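Local atomic coordinates of RE68036p (Drosophila melanogaster, PDB entry 1SQH), a protein that is of unknown function but is probably an acyltransferase of the GNAT type, perhaps one that acylates glycine. Residues His71-Phe76 with Leu106-Glu111; Ile9-Pro12 with Ser16-Asp19; Arg258-Ala261 with Thr267-Ala270; Ala224-Asn229 with Gly250-Ala255; Gly130-Val135 with Val293-Lys298. All coordinates share one frame; numbering follows the deposited sequence.

Contact 1 (His71-Phe76 with Leu106-Glu111); sequences HRRGNF and LWECLE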
# COMPACT_ATOMS: atom_id res chain seq x y z
N HIS A 71 13.61 9.00 -15.38
CA HIS A 71 14.82 8.95 -16.19
C HIS A 71 15.38 10.37 -16.30
O HIS A 71 14.74 11.27 -16.84
CB HIS A 71 14.48 8.39 -17.58
CG HIS A 71 15.68 8.02 -18.40
ND1 HIS A 71 16.73 8.88 -18.60
CD2 HIS A 71 15.97 6.89 -19.09
CE1 HIS A 71 17.62 8.30 -19.40
NE2 HIS A 71 17.18 7.09 -19.71
N ARG A 72 16.59 10.56 -15.77
CA ARG A 72 17.26 11.86 -15.77
C ARG A 72 17.33 12.54 -17.14
O ARG A 72 17.41 13.76 -17.23
CB ARG A 72 18.66 11.72 -15.16
CG ARG A 72 19.51 12.99 -15.13
CD ARG A 72 20.57 12.90 -14.04
NE ARG A 72 20.00 13.21 -12.74
CZ ARG A 72 20.50 12.82 -11.57
NH1 ARG A 72 21.60 12.08 -11.53
NH2 ARG A 72 19.90 13.16 -10.44
N ARG A 73 17.29 11.74 -18.21
CA ARG A 73 17.35 12.28 -19.56
C ARG A 73 16.08 11.94 -20.33
O ARG A 73 16.12 11.75 -21.55
CB ARG A 73 18.56 11.72 -20.30
CG ARG A 73 19.88 11.90 -19.58
CD ARG A 73 21.04 11.56 -20.50
NE ARG A 73 20.87 10.24 -21.10
CZ ARG A 73 20.99 9.10 -20.44
NH1 ARG A 73 21.28 9.12 -19.14
NH2 ARG A 73 20.79 7.95 -21.06
N GLY A 74 14.96 11.87 -19.63
CA GLY A 74 13.69 11.57 -20.29
C GLY A 74 12.61 12.49 -19.77
O GLY A 74 12.85 13.25 -18.82
N ASN A 75 11.44 12.46 -20.38
CA ASN A 75 10.34 13.31 -19.92
C ASN A 75 9.32 12.42 -19.21
O ASN A 75 8.67 11.58 -19.83
CB ASN A 75 9.65 14.01 -21.10
CG ASN A 75 8.81 15.19 -20.65
OD1 ASN A 75 8.05 15.08 -19.69
ND2 ASN A 75 8.93 16.31 -21.33
N PHE A 76 9.17 12.60 -17.90
CA PHE A 76 8.25 11.77 -17.15
C PHE A 76 6.82 11.87 -17.63
O PHE A 76 5.99 11.03 -17.30
CB PHE A 76 8.35 12.08 -15.64
CG PHE A 76 7.65 13.35 -15.21
CD1 PHE A 76 6.28 13.34 -14.92
CD2 PHE A 76 8.36 14.53 -15.05
CE1 PHE A 76 5.63 14.49 -14.47
CE2 PHE A 76 7.72 15.70 -14.60
CZ PHE A 76 6.36 15.67 -14.30
N LEU A 106 11.91 2.67 -19.03
CA LEU A 106 11.81 2.16 -17.67
C LEU A 106 12.97 1.23 -17.32
O LEU A 106 13.67 1.45 -16.33
CB LEU A 106 10.49 1.41 -17.48
CG LEU A 106 10.34 0.60 -16.18
CD1 LEU A 106 10.37 1.52 -14.98
CD2 LEU A 106 9.04 -0.20 -16.22
N TRP A 107 13.18 0.20 -18.13
CA TRP A 107 14.24 -0.75 -17.87
C TRP A 107 15.61 -0.12 -17.94
O TRP A 107 16.56 -0.60 -17.31
CB TRP A 107 14.14 -1.94 -18.83
CG TRP A 107 12.96 -2.79 -18.51
CD1 TRP A 107 11.83 -2.94 -19.25
CD2 TRP A 107 12.77 -3.56 -17.32
NE1 TRP A 107 10.93 -3.76 -18.59
CE2 TRP A 107 11.49 -4.16 -17.41
CE3 TRP A 107 13.55 -3.81 -16.18
CZ2 TRP A 107 10.98 -4.99 -16.39
CZ3 TRP A 107 13.05 -4.63 -15.17
CH2 TRP A 107 11.77 -5.21 -15.29
N GLU A 108 15.73 0.96 -18.70
CA GLU A 108 17.00 1.66 -18.78
C GLU A 108 17.23 2.17 -17.36
O GLU A 108 18.34 2.09 -16.81
CB GLU A 108 16.90 2.81 -19.77
CG GLU A 108 18.22 3.39 -20.21
CD GLU A 108 18.06 4.25 -21.44
OE1 GLU A 108 17.56 3.73 -22.46
OE2 GLU A 108 18.43 5.45 -21.40
N CYS A 109 16.16 2.69 -16.76
CA CYS A 109 16.21 3.21 -15.40
C CYS A 109 16.55 2.13 -14.37
O CYS A 109 17.50 2.26 -13.60
CB CYS A 109 14.87 3.83 -15.01
SG CYS A 109 14.55 5.48 -15.66
N LEU A 110 15.76 1.06 -14.37
CA LEU A 110 15.95 -0.01 -13.40
C LEU A 110 17.30 -0.72 -13.50
O LEU A 110 17.86 -1.13 -12.49
CB LEU A 110 14.81 -1.04 -13.50
CG LEU A 110 13.38 -0.59 -13.16
CD1 LEU A 110 12.46 -1.80 -13.23
CD2 LEU A 110 13.31 0.03 -11.76
N GLU A 111 17.81 -0.86 -14.72
CA GLU A 111 19.08 -1.54 -14.94
C GLU A 111 20.32 -0.67 -14.70
O GLU A 111 21.33 -1.14 -14.19
CB GLU A 111 19.12 -2.11 -16.36
CG GLU A 111 17.97 -3.06 -16.67
CD GLU A 111 17.91 -3.47 -18.13
OE1 GLU A 111 18.15 -2.60 -18.99
OE2 GLU A 111 17.62 -4.66 -18.41
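A His-carboxylate hydrogen bond ties the turn at the end of strand 67-71 to helix 104-112, with H71 on the turn and E108 on the helix. H71 NE2 donates to E108 OE2 over 2.7 Å, almost straight at 174°. The oxygen lies practically in the plane of the imidazole, but the ring nitrogen reaches it from above the carboxylate, the two planes being 74° apart. CG of H71 stands anti to the backbone N (chi1 -168°), which sends the ring out toward the helix. The other ring nitrogen is used as well: R73 N donates to H71 ND1 at 2.9 Å, again near the ring plane. With both nitrogens engaged, the rotation of the imidazole is fixed. The type I turn from H71 to G74 is closed by G74 N on H71 O and brings R73 round to the same carboxylate. R73 NH2 forms a long salt bridge of 3.5 Å to E108 OE2, the atom already gripped by the histidine, and one face of its guanidinium lies over CE1 of H71. One helical position further on, C109 SG packs on H71 CB at 3.5 Å and stands obliquely to the ring. H71 N is buried here without a partner. I9 packs on both H71 and E108, L10 of strand 10-12 touches C109, L106 points away and rests on F131, and W107 packs on V135, the last two partners both on helix 129-141.

Contact 2 (Ile9-Pro12 with Ser16-Asp19); sequences ILRP and SEVD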
# COMPACT_ATOMS: atom_id res chain seq x y z
N ILE A 9 21.02 7.58 -13.10
CA ILE A 9 20.08 7.69 -14.21
C ILE A 9 18.69 8.11 -13.70
O ILE A 9 17.83 8.55 -14.47
CB ILE A 9 19.99 6.37 -14.98
CG1 ILE A 9 19.14 6.56 -16.24
CG2 ILE A 9 19.42 5.29 -14.09
CD1 ILE A 9 19.16 5.35 -17.15
N LEU A 10 18.48 7.96 -12.39
CA LEU A 10 17.21 8.34 -11.78
C LEU A 10 17.34 9.76 -11.22
O LEU A 10 18.27 10.06 -10.47
CB LEU A 10 16.85 7.37 -10.65
CG LEU A 10 16.44 5.94 -11.02
CD1 LEU A 10 16.16 5.14 -9.77
CD2 LEU A 10 15.21 5.97 -11.93
N ARG A 11 16.41 10.63 -11.59
CA ARG A 11 16.44 12.00 -11.10
C ARG A 11 15.24 12.25 -10.20
O ARG A 11 14.10 12.02 -10.60
CB ARG A 11 16.40 13.02 -12.23
CG ARG A 11 16.53 14.44 -11.69
CD ARG A 11 16.14 15.52 -12.69
NE ARG A 11 14.70 15.79 -12.72
CZ ARG A 11 13.86 15.21 -13.57
NH1 ARG A 11 14.32 14.32 -14.44
NH2 ARG A 11 12.57 15.55 -13.56
N PRO A 12 15.48 12.75 -8.98
CA PRO A 12 14.41 13.03 -8.03
C PRO A 12 13.42 14.09 -8.51
O PRO A 12 13.81 15.20 -8.87
CB PRO A 12 15.16 13.46 -6.78
CG PRO A 12 16.37 14.16 -7.35
CD PRO A 12 16.78 13.21 -8.46
N SER A 16 6.31 19.52 -7.10
CA SER A 16 5.50 20.01 -8.21
C SER A 16 5.40 18.99 -9.33
O SER A 16 4.36 18.85 -9.97
CB SER A 16 6.10 21.31 -8.76
OG SER A 16 5.73 21.51 -10.10
N GLU A 17 6.50 18.28 -9.57
CA GLU A 17 6.55 17.26 -10.60
C GLU A 17 5.75 16.03 -10.24
O GLU A 17 5.11 15.41 -11.10
CB GLU A 17 8.01 16.89 -10.88
CG GLU A 17 8.68 17.82 -11.86
CD GLU A 17 10.17 17.58 -11.95
OE1 GLU A 17 10.74 17.77 -13.05
OE2 GLU A 17 10.78 17.21 -10.91
N VAL A 18 5.79 15.65 -8.96
CA VAL A 18 5.04 14.49 -8.49
C VAL A 18 3.57 14.83 -8.74
O VAL A 18 2.82 14.01 -9.26
CB VAL A 18 5.27 14.22 -6.99
CG1 VAL A 18 4.60 12.92 -6.56
CG2 VAL A 18 6.76 14.13 -6.72
N ASP A 19 3.18 16.04 -8.36
CA ASP A 19 1.81 16.46 -8.57
C ASP A 19 1.41 16.28 -10.03
O ASP A 19 0.31 15.79 -10.32
CB ASP A 19 1.64 17.91 -8.12
CG ASP A 19 1.40 18.03 -6.62
OD1 ASP A 19 1.79 19.06 -6.04
OD2 ASP A 19 0.81 17.09 -6.03
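R11 reaches with its guanidinium to the carboxylate of E17, NH2 meeting OE1 in a salt bridge. The pair spans a strand-to-helix connection: R11 belongs to strand 10-12, an outermost strand of the large mixed sheet, and E17 to the first turn of helix 15-29, which follows after a short link. The backbones stay well apart, the nearest CA atoms, those of P12 and E17, being 9.3 Å from each other, and the long side chains bridge the gap. R11 starts with CG anti to its own N, stays extended at chi2 and then bends at chi3 (84°), a kink that turns the guanidinium toward the helix. E17 answers with a chain extended beyond CG, and the two side chains cross at about a right angle. The bond is a hydrogen bond as well as an ion pair, but a bent one, with 133° at the hydrogen. OE1 sits at the edge of the guanidinium, somewhat tilted from its plane, while NH2 comes to OE1 from above the carboxylate plane; the two flat groups are 56° apart, so this is a single-point grip and no two-pronged pairing. The second oxygen differs: OE2 accepts from S14 N, just before the helix, as in one half of a capping box, so one carboxylate holds both the strand and the start of the helix. R72 of the neighbouring turn packs against R11 and P12. The contact lies at the surface, where solvent would probably weaken the ion pair. Within it, R11 NH2 is 2.9 Å from E17 OE1 and 3.6 Å from E17 OE2.

Contact 3 (Arg258-Ala261 with Thr267-Ala270); sequences REIA and TLTA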
# COMPACT_ATOMS: atom_id res chain seq x y z
N ARG A 258 -16.98 2.64 4.20
CA ARG A 258 -17.89 3.77 4.34
C ARG A 258 -17.17 4.98 4.91
O ARG A 258 -17.24 6.07 4.34
CB ARG A 258 -19.04 3.42 5.28
CG ARG A 258 -20.21 2.74 4.62
CD ARG A 258 -21.32 3.74 4.34
NE ARG A 258 -21.70 4.50 5.53
CZ ARG A 258 -22.94 4.88 5.80
NH1 ARG A 258 -23.93 4.56 4.97
NH2 ARG A 258 -23.19 5.62 6.87
N GLU A 259 -16.47 4.79 6.03
CA GLU A 259 -15.78 5.90 6.68
C GLU A 259 -14.80 6.60 5.75
O GLU A 259 -14.77 7.83 5.70
CB GLU A 259 -15.04 5.45 7.95
CG GLU A 259 -14.32 6.61 8.67
CD GLU A 259 -13.68 6.23 10.01
OE1 GLU A 259 -12.82 6.99 10.49
OE2 GLU A 259 -14.05 5.19 10.60
N ILE A 260 -14.02 5.83 5.00
CA ILE A 260 -13.06 6.45 4.10
C ILE A 260 -13.76 7.22 3.00
O ILE A 260 -13.43 8.36 2.73
CB ILE A 260 -12.12 5.40 3.45
CG1 ILE A 260 -11.19 4.78 4.50
CG2 ILE A 260 -11.29 6.08 2.33
CD1 ILE A 260 -10.24 3.72 3.95
N ALA A 261 -14.74 6.59 2.37
CA ALA A 261 -15.47 7.23 1.28
C ALA A 261 -16.20 8.50 1.68
O ALA A 261 -16.36 9.41 0.87
CB ALA A 261 -16.46 6.23 0.66
N THR A 267 -11.50 5.96 -4.80
CA THR A 267 -11.97 4.61 -5.01
C THR A 267 -11.46 3.81 -3.82
O THR A 267 -10.31 3.99 -3.40
CB THR A 267 -11.34 4.03 -6.26
OG1 THR A 267 -11.42 5.00 -7.31
CG2 THR A 267 -12.03 2.74 -6.67
N LEU A 268 -12.29 2.95 -3.25
CA LEU A 268 -11.82 2.12 -2.16
C LEU A 268 -11.15 0.91 -2.81
O LEU A 268 -11.61 0.44 -3.85
CB LEU A 268 -12.99 1.67 -1.28
CG LEU A 268 -13.32 2.54 -0.07
CD1 LEU A 268 -12.17 2.44 0.92
CD2 LEU A 268 -13.56 4.00 -0.49
N THR A 269 -10.08 0.40 -2.21
CA THR A 269 -9.42 -0.78 -2.77
C THR A 269 -8.80 -1.56 -1.64
O THR A 269 -8.80 -1.12 -0.49
CB THR A 269 -8.29 -0.42 -3.75
OG1 THR A 269 -7.25 0.27 -3.04
CG2 THR A 269 -8.80 0.47 -4.89
N ALA A 270 -8.26 -2.73 -1.97
CA ALA A 270 -7.58 -3.57 -0.98
C ALA A 270 -6.67 -4.54 -1.70
O ALA A 270 -7.02 -5.07 -2.76
CB ALA A 270 -8.60 -4.33 -0.15
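I260 and A261, consecutive residues near the end of helix 248-263, together receive the side chain of L268 at the start of strand 268-273. I260 comes first and meets one branch of the leucine: its CD1 lies 3.8 Å from L268 CD1, and its CB and CG2 close on the same methyl. CG1 of I260 is anti to the carbonyl carbon (chi1 -68°) and the chain is extended beyond it, which carries CD1 forward along the leucine. A261 follows and takes the other branch, its CB 3.8 Å from L268 CD2. The fork of L268 is thus divided between two adjacent helical residues, with no hydrogen bond across the contact. An alanine in place of L268 would remove both methyl branches and would probably open a gap between I260 and A261 on one side and the strand on the other. The contact joins successive elements, the helix and the strand that follows it, in a domain that is probably of the acetyltransferase (GNAT) type. A162 of helix 159-163 touches both A261 and L268, I266 touches I260, and strand 268-273 lies at the edge of the large mixed sheet beside strand 147-157.

Contact 4 (Ala224-Asn229 with Gly250-Ala255); sequences AWIFQN and GLLAAA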
# COMPACT_ATOMS: atom_id res chain seq x y z
N ALA A 224 -10.07 -7.39 17.17
CA ALA A 224 -10.10 -7.34 15.70
C ALA A 224 -9.84 -5.91 15.26
O ALA A 224 -10.20 -4.96 15.96
CB ALA A 224 -11.46 -7.82 15.19
N TRP A 225 -9.22 -5.73 14.10
CA TRP A 225 -8.91 -4.39 13.62
C TRP A 225 -8.75 -4.29 12.11
O TRP A 225 -8.59 -5.30 11.42
CB TRP A 225 -7.63 -3.90 14.32
CG TRP A 225 -6.51 -4.90 14.20
CD1 TRP A 225 -5.69 -5.07 13.13
CD2 TRP A 225 -6.19 -5.94 15.13
NE1 TRP A 225 -4.87 -6.17 13.33
CE2 TRP A 225 -5.17 -6.71 14.55
CE3 TRP A 225 -6.68 -6.29 16.40
CZ2 TRP A 225 -4.62 -7.83 15.20
CZ3 TRP A 225 -6.14 -7.40 17.04
CH2 TRP A 225 -5.12 -8.16 16.43
N ILE A 226 -8.79 -3.06 11.60
CA ILE A 226 -8.65 -2.80 10.17
C ILE A 226 -8.01 -1.42 10.04
O ILE A 226 -8.28 -0.52 10.83
CB ILE A 226 -10.05 -2.87 9.48
CG1 ILE A 226 -9.90 -3.12 7.98
CG2 ILE A 226 -10.82 -1.58 9.73
CD1 ILE A 226 -9.56 -1.90 7.19
N PHE A 227 -7.13 -1.27 9.05
CA PHE A 227 -6.43 -0.00 8.83
C PHE A 227 -6.73 0.60 7.47
O PHE A 227 -7.26 -0.08 6.59
CB PHE A 227 -4.91 -0.21 8.84
CG PHE A 227 -4.30 -0.33 10.19
CD1 PHE A 227 -4.32 -1.54 10.87
CD2 PHE A 227 -3.64 0.77 10.75
CE1 PHE A 227 -3.69 -1.66 12.11
CE2 PHE A 227 -3.00 0.66 11.99
CZ PHE A 227 -3.02 -0.56 12.67
N GLN A 228 -6.37 1.87 7.30
CA GLN A 228 -6.47 2.50 6.00
C GLN A 228 -5.05 2.20 5.53
O GLN A 228 -4.13 2.22 6.35
CB GLN A 228 -6.65 4.02 6.10
CG GLN A 228 -6.81 4.67 4.73
CD GLN A 228 -7.26 6.12 4.81
OE1 GLN A 228 -7.80 6.66 3.84
NE2 GLN A 228 -7.02 6.75 5.94
N ASN A 229 -4.84 1.91 4.25
CA ASN A 229 -3.48 1.56 3.81
C ASN A 229 -2.74 2.62 3.00
O ASN A 229 -3.18 3.77 2.90
CB ASN A 229 -3.51 0.23 3.05
CG ASN A 229 -4.16 0.35 1.69
OD1 ASN A 229 -4.65 1.41 1.30
ND2 ASN A 229 -4.17 -0.76 0.95
N GLY A 250 -16.24 -8.96 8.21
CA GLY A 250 -17.02 -8.26 7.21
C GLY A 250 -17.49 -6.91 7.73
O GLY A 250 -17.66 -5.96 6.96
N LEU A 251 -17.70 -6.82 9.04
CA LEU A 251 -18.15 -5.58 9.64
C LEU A 251 -17.05 -4.52 9.53
O LEU A 251 -17.31 -3.39 9.12
CB LEU A 251 -18.54 -5.81 11.11
CG LEU A 251 -19.26 -4.64 11.80
CD1 LEU A 251 -20.12 -5.16 12.93
CD2 LEU A 251 -18.25 -3.64 12.30
N LEU A 252 -15.83 -4.89 9.89
CA LEU A 252 -14.72 -3.94 9.80
C LEU A 252 -14.60 -3.43 8.38
O LEU A 252 -14.60 -2.21 8.14
CB LEU A 252 -13.38 -4.58 10.22
CG LEU A 252 -12.93 -4.57 11.69
CD1 LEU A 252 -13.19 -3.20 12.30
CD2 LEU A 252 -13.65 -5.61 12.47
N ALA A 253 -14.51 -4.34 7.42
CA ALA A 253 -14.37 -3.93 6.03
C ALA A 253 -15.47 -3.00 5.55
O ALA A 253 -15.21 -2.05 4.81
CB ALA A 253 -14.28 -5.17 5.12
N ALA A 254 -16.71 -3.27 5.94
CA ALA A 254 -17.81 -2.42 5.50
C ALA A 254 -17.68 -1.03 6.13
O ALA A 254 -17.74 -0.01 5.43
CB ALA A 254 -19.16 -3.06 5.87
N ALA A 255 -17.47 -1.00 7.45
CA ALA A 255 -17.35 0.26 8.17
C ALA A 255 -16.20 1.12 7.65
O ALA A 255 -16.38 2.30 7.34
CB ALA A 255 -17.17 -0.01 9.65
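L252 lays its side chain against I226 and A224, two residues of one strand that both direct CB toward the helix. The leucine holds CG anti to its carbonyl carbon (chi1 -89°), and its two branches part company: CD1 goes to I226 and CD2 to A224. Its CB is 3.8 Å from I226 CB, and its CD1 is 3.9 Å from I226 CG2. L252 and I226 thus pack at the bases of their side chains, and the rest of each runs on past the other, in opposing senses. I226 has CG1 anti to the backbone N (chi1 -159°), leaving CG2 between the N and the carbonyl carbon; it is this methyl that lies beside the leucine. The nearest CA atoms are those of I226 and L252, at 6.2 Å. A224, having only a methyl, gives the looser touch, its CB 4.1 Å from L252 CD2. The arrangement is a helix packed on an antiparallel sheet: helix 248-263 covers the inner strand 222-228, and the axes of the short segments approach to 8.3 Å, nearly parallel at 26°. W225, between the two inward residues, points away, and only its backbone approaches the leucine, C lying 4.2 Å from L252 CG. Around this core L252 also touches L212 and I214 of strand 211-216 and L237 of strand 234-239. A glycine in place of L252 would probably leave I226 and A224 without their helical partner and open a gap between helix and sheet. On the helix, A253 turns from the strand to L282 and I286 of helix 277-286.

Contact 5 (Gly130-Val135 with Val293-Lys298); sequences GFCNRV and VNEWIK
Sulfur packing comes first between helix 129-141 and strand 289-299: C132 and E295 meet with SG 3.5 Å from E295 CB. The sulfur, placed beside its backbone N by a chi1 of -71°, also lies 3.6 Å from E295 CD, so that it nestles along the side chain of the glutamate. Purely apolar contact is the second kind. V135, one turn further along the helix, meets I297 tip to tip, its CG1 3.7 Å from I297 CD1, and the same CD1 lies a looser 4.4 Å from C132 SG. No hydrogen bond crosses between the two segments, which run at 28° to each other. The polar end of E295 is served from beyond them: OE1 makes a salt bridge with K136 on the same helix, and OE2 accepts from Q151 NE2 of strand 147-157. This contact packs a helix of the DUF5645 region on strand 289-299, which belongs to the FR47-like region and to the large mixed sheet. The chemistry implies that a buried carboxylate is probably tolerated because each of its oxygens has a partner, and K136 would probably help to keep it ionised while the stem of E295 packs against sulfur.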
# COMPACT_ATOMS: atom_id res chain seq x y z
N GLY A 130 3.60 -7.84 -16.33
CA GLY A 130 4.47 -7.76 -17.48
C GLY A 130 5.90 -7.37 -17.16
O GLY A 130 6.75 -7.38 -18.05
N PHE A 131 6.17 -7.02 -15.91
CA PHE A 131 7.51 -6.63 -15.50
C PHE A 131 8.12 -7.67 -14.57
O PHE A 131 9.33 -7.66 -14.34
CB PHE A 131 7.50 -5.29 -14.74
CG PHE A 131 6.96 -4.12 -15.52
CD1 PHE A 131 7.28 -3.94 -16.86
CD2 PHE A 131 6.17 -3.17 -14.88
CE1 PHE A 131 6.81 -2.82 -17.57
CE2 PHE A 131 5.70 -2.04 -15.58
CZ PHE A 131 6.02 -1.86 -16.92
N CYS A 132 7.29 -8.56 -14.05
CA CYS A 132 7.77 -9.57 -13.12
C CYS A 132 8.95 -10.45 -13.54
O CYS A 132 9.96 -10.50 -12.84
CB CYS A 132 6.60 -10.46 -12.67
SG CYS A 132 5.40 -9.63 -11.59
N ASN A 133 8.83 -11.14 -14.67
CA ASN A 133 9.91 -12.03 -15.11
C ASN A 133 11.22 -11.28 -15.34
O ASN A 133 12.26 -11.65 -14.79
CB ASN A 133 9.50 -12.76 -16.40
CG ASN A 133 10.38 -13.99 -16.68
OD1 ASN A 133 10.35 -14.97 -15.94
ND2 ASN A 133 11.16 -13.93 -17.77
N ARG A 134 11.16 -10.23 -16.14
CA ARG A 134 12.37 -9.47 -16.42
C ARG A 134 13.00 -8.89 -15.16
O ARG A 134 14.22 -8.94 -15.01
CB ARG A 134 12.07 -8.36 -17.42
CG ARG A 134 13.31 -7.62 -17.87
CD ARG A 134 13.04 -6.72 -19.07
NE ARG A 134 14.27 -6.04 -19.48
CZ ARG A 134 14.37 -5.22 -20.52
NH1 ARG A 134 13.31 -4.96 -21.28
NH2 ARG A 134 15.53 -4.65 -20.80
N VAL A 135 12.20 -8.35 -14.25
CA VAL A 135 12.78 -7.77 -13.04
C VAL A 135 13.45 -8.84 -12.17
O VAL A 135 14.40 -8.55 -11.44
CB VAL A 135 11.74 -7.03 -12.20
CG1 VAL A 135 10.90 -8.02 -11.40
CG2 VAL A 135 12.43 -6.04 -11.28
N VAL A 293 -4.08 -7.88 -10.89
CA VAL A 293 -3.24 -8.90 -10.27
C VAL A 293 -1.81 -8.39 -10.39
O VAL A 293 -1.33 -8.12 -11.49
CB VAL A 293 -3.34 -10.26 -10.98
CG1 VAL A 293 -2.37 -11.25 -10.34
CG2 VAL A 293 -4.77 -10.78 -10.91
N ASN A 294 -1.14 -8.25 -9.25
CA ASN A 294 0.22 -7.75 -9.20
C ASN A 294 1.04 -8.66 -8.31
O ASN A 294 0.49 -9.47 -7.57
CB ASN A 294 0.25 -6.34 -8.62
CG ASN A 294 0.18 -5.26 -9.68
OD1 ASN A 294 -0.27 -5.49 -10.80
ND2 ASN A 294 0.61 -4.05 -9.31
N GLU A 295 2.36 -8.52 -8.39
CA GLU A 295 3.21 -9.33 -7.53
C GLU A 295 3.99 -8.45 -6.57
O GLU A 295 4.28 -7.28 -6.85
CB GLU A 295 4.18 -10.19 -8.36
CG GLU A 295 3.64 -11.57 -8.71
CD GLU A 295 4.64 -12.42 -9.49
OE1 GLU A 295 5.81 -12.51 -9.08
OE2 GLU A 295 4.24 -13.02 -10.51
N TRP A 296 4.27 -9.00 -5.40
CA TRP A 296 5.07 -8.33 -4.39
C TRP A 296 6.30 -9.24 -4.39
O TRP A 296 6.21 -10.42 -4.05
CB TRP A 296 4.38 -8.37 -3.04
CG TRP A 296 3.90 -7.02 -2.58
CD1 TRP A 296 4.44 -6.26 -1.59
CD2 TRP A 296 2.78 -6.29 -3.10
NE1 TRP A 296 3.72 -5.09 -1.44
CE2 TRP A 296 2.70 -5.08 -2.36
CE3 TRP A 296 1.84 -6.53 -4.11
CZ2 TRP A 296 1.70 -4.12 -2.60
CZ3 TRP A 296 0.84 -5.56 -4.35
CH2 TRP A 296 0.79 -4.37 -3.60
N ILE A 297 7.43 -8.70 -4.83
CA ILE A 297 8.63 -9.51 -4.91
C ILE A 297 9.65 -9.16 -3.84
O ILE A 297 10.31 -8.12 -3.91
CB ILE A 297 9.29 -9.36 -6.29
CG1 ILE A 297 8.25 -9.63 -7.38
CG2 ILE A 297 10.45 -10.32 -6.41
CD1 ILE A 297 8.77 -9.50 -8.81
N LYS A 298 9.76 -10.03 -2.84
CA LYS A 298 10.71 -9.82 -1.76
C LYS A 298 12.04 -10.48 -2.12
O LYS A 298 12.10 -11.70 -2.32
CB LYS A 298 10.15 -10.42 -0.46
CG LYS A 298 11.12 -10.49 0.70
CD LYS A 298 11.64 -9.12 1.12
CE LYS A 298 12.53 -9.26 2.35
NZ LYS A 298 13.31 -8.02 2.66

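How the contacts relate
Contacts 3, 4 and 5 are buried, contact 1 is partly so, and contact 2 lies at the surface. The chemistry follows: contacts 3 and 4 are purely apolar, contact 5 adds sulfur and a glutamate stem, contact 1 rests on a histidine-carboxylate hydrogen bond with a long salt bridge beside it, and contact 2 on one bent salt bridge. Contacts 3 and 4 share helix 248-263, which meets the large mixed sheet through one and the small antiparallel sheet through the other; I260 CD1 touches Q228 CG between them. Contacts 1 and 2 adjoin, R72 N probably bonding to I9 O. Contact 1 also reaches contact 5 through the salt bridge of E111 with R134.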